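Local coordinates for protein vaginolysin (Gardnerella vaginalis, PDB 5IMY) that probably acts as a secreted pore-forming toxin of the cholesterol-dependent cytolysin family, binding cholesterol in host membranes and lysing cells, at residues L444-G449 and R456-R461. Sequence-based numbering, arbitrary orientation.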
loop_
_atom_site.group_PDB
_atom_site.type_symbol
_atom_site.label_atom_id
_atom_site.label_comp_id
_atom_site.label_asym_id
_atom_site.label_seq_id
_atom_site.Cartn_x
_atom_site.Cartn_y
_atom_site.Cartn_z
ATOM N N LEU A 444 23.424 19.656 15.025
ATOM C CA LEU A 444 24.094 19.569 16.322
ATOM C C LEU A 444 24.067 20.882 17.099
ATOM O O LEU A 444 23.499 20.925 18.189
ATOM C CB LEU A 444 25.543 19.091 16.125
ATOM C CG LEU A 444 26.441 19.019 17.363
ATOM C CD1 LEU A 444 25.734 18.369 18.525
ATOM C CD2 LEU A 444 27.714 18.253 17.054
ATOM N N VAL A 445 24.688 21.943 16.582
ATOM C CA VAL A 445 24.772 23.254 17.236
ATOM C C VAL A 445 25.372 23.158 18.639
ATOM O O VAL A 445 25.162 22.175 19.359
ATOM C CB VAL A 445 23.398 23.968 17.266
ATOM C CG1 VAL A 445 22.665 23.799 15.937
ATOM C CG2 VAL A 445 22.501 23.538 18.445
ATOM N N GLU A 446 26.119 24.191 19.039
ATOM C CA GLU A 446 26.812 24.222 20.321
ATOM C C GLU A 446 26.632 25.586 20.972
ATOM O O GLU A 446 26.526 26.606 20.286
ATOM C CB GLU A 446 28.311 23.933 20.160
ATOM C CG GLU A 446 29.054 24.953 19.294
ATOM C CD GLU A 446 30.389 25.369 19.882
ATOM O OE1 GLU A 446 30.536 25.342 21.123
ATOM O OE2 GLU A 446 31.292 25.729 19.099
ATOM N N LYS A 447 26.610 25.599 22.305
ATOM C CA LYS A 447 26.457 26.847 23.045
ATOM C C LYS A 447 27.757 27.639 22.993
ATOM O O LYS A 447 28.789 27.187 23.500
ATOM C CB LYS A 447 26.059 26.567 24.493
ATOM C CG LYS A 447 25.786 27.834 25.313
ATOM C CD LYS A 447 25.791 27.571 26.817
ATOM C CE LYS A 447 27.182 27.216 27.339
ATOM N NZ LYS A 447 27.851 28.353 28.032
ATOM N N THR A 448 27.701 28.827 22.388
ATOM C CA THR A 448 28.873 29.670 22.203
ATOM C C THR A 448 28.828 30.960 23.009
ATOM O O THR A 448 29.887 31.533 23.281
ATOM C CB THR A 448 29.042 30.007 20.710
ATOM O OG1 THR A 448 29.493 28.843 20.009
ATOM C CG2 THR A 448 30.038 31.148 20.481
ATOM N N GLY A 449 27.643 31.423 23.397
ATOM C CA GLY A 449 27.524 32.655 24.150
ATOM C C GLY A 449 26.562 32.547 25.314
ATOM O O GLY A 449 26.704 31.670 26.172
ATOM N N ARG A 456 25.737 28.011 17.908
ATOM C CA ARG A 456 26.618 27.942 16.746
ATOM C C ARG A 456 26.496 26.564 16.108
ATOM O O ARG A 456 26.727 25.548 16.773
ATOM C CB ARG A 456 28.065 28.222 17.143
ATOM C CG ARG A 456 29.087 27.812 16.097
ATOM C CD ARG A 456 30.469 28.310 16.466
ATOM N NE ARG A 456 31.505 27.751 15.602
ATOM C CZ ARG A 456 32.780 28.127 15.624
ATOM N NH1 ARG A 456 33.183 29.071 16.466
ATOM N NH2 ARG A 456 33.652 27.562 14.802
ATOM N N THR A 457 26.160 26.532 14.821
ATOM C CA THR A 457 25.828 25.283 14.146
ATOM C C THR A 457 27.093 24.507 13.805
ATOM O O THR A 457 27.941 24.985 13.044
ATOM C CB THR A 457 25.018 25.556 12.879
ATOM O OG1 THR A 457 23.789 26.204 13.225
ATOM C CG2 THR A 457 24.709 24.249 12.146
ATOM N N VAL A 458 27.211 23.309 14.367
ATOM C CA VAL A 458 28.166 22.301 13.926
ATOM C C VAL A 458 27.375 21.230 13.189
ATOM O O VAL A 458 26.316 20.804 13.664
ATOM C CB VAL A 458 28.942 21.693 15.108
ATOM C CG1 VAL A 458 30.159 20.919 14.610
ATOM C CG2 VAL A 458 29.353 22.770 16.108
ATOM N N TYR A 459 27.861 20.821 12.020
ATOM C CA TYR A 459 27.273 19.692 11.305
ATOM C C TYR A 459 25.768 19.836 11.102
ATOM O O TYR A 459 24.983 19.553 12.011
ATOM C CB TYR A 459 27.565 18.395 12.065
ATOM C CG TYR A 459 27.063 17.153 11.369
ATOM C CD1 TYR A 459 27.893 16.419 10.535
ATOM C CD2 TYR A 459 25.757 16.713 11.546
ATOM C CE1 TYR A 459 27.440 15.284 9.897
ATOM C CE2 TYR A 459 25.293 15.582 10.911
ATOM C CZ TYR A 459 26.138 14.871 10.089
ATOM O OH TYR A 459 25.673 13.742 9.460
ATOM N N ASP A 460 25.353 20.256 9.908
ATOM C CA ASP A 460 23.940 20.298 9.532
ATOM C C ASP A 460 23.787 19.547 8.217
ATOM O O ASP A 460 24.270 20.010 7.178
ATOM C CB ASP A 460 23.441 21.738 9.402
ATOM C CG ASP A 460 21.935 21.821 9.227
ATOM O OD1 ASP A 460 21.298 20.768 9.019
ATOM O OD2 ASP A 460 21.390 22.943 9.291
ATOM N N ARG A 461 23.119 18.396 8.258
ATOM C CA ARG A 461 22.964 17.555 7.079
ATOM C C ARG A 461 21.550 16.997 7.020
ATOM O O ARG A 461 20.925 16.722 8.048
ATOM C CB ARG A 461 23.986 16.411 7.071
ATOM C CG ARG A 461 25.100 16.617 6.057
ATOM C CD ARG A 461 26.373 15.875 6.428
ATOM N NE ARG A 461 26.416 14.522 5.883
ATOM C CZ ARG A 461 26.689 14.234 4.614
ATOM N NH1 ARG A 461 26.932 15.207 3.744
ATOM N NH2 ARG A 461 26.712 12.972 4.209
#
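Glu446 and Arg456 form a single antiparallel, hydrogen-bonded bridge: Arg456 N reaches Glu446 O at 2.9 Å, nearly straight and in the carbonyl plane, and Glu446 N returns to Arg456 O at 2.7 Å, tilted 28° from the carbonyl plane of Arg456. The pair joins the two arms of the long loop of a beta hairpin, linking the adjacent antiparallel strands 440-443 and 460-464 of the C-terminal beta sandwich, and illustrates how a hairpin can stay closed where regular strand pairing lapses. Next to the bridge, Val445 CA comes within 3.8 Å of Thr457 CA and makes a CH...O contact with the same Arg456 O at 3.0 Å. Farther along, Leu444 N divides itself between the carbonyls of Val458 and Tyr459, both weak bonds.

Leu444 and Val458 lie alongside each other, pointing the same way, with Leu444 CD2 4.1 Å from Val458 CB; Val458 packs on Val483 of strand 480-485, Leu444 on Asn474 of strand 469-475. Glu446 CG, set between its backbone N and carbonyl carbon (chi1 62°), touches Val458 CG2 at 3.9 Å. The Glu446 and Arg456 side chains also run the same way, their carboxylate and guanidinium planes 47° apart, but Glu446 OE2 stands well out of the guanidinium plane, 4.0 Å from Arg456 NE, so any attraction is probably one of charge alone. The guanidinium instead donates through NH1 to Leu479 O. Nearer the hairpin tip, Thr448 OG1 rests 3.3 Å from Arg456 CB.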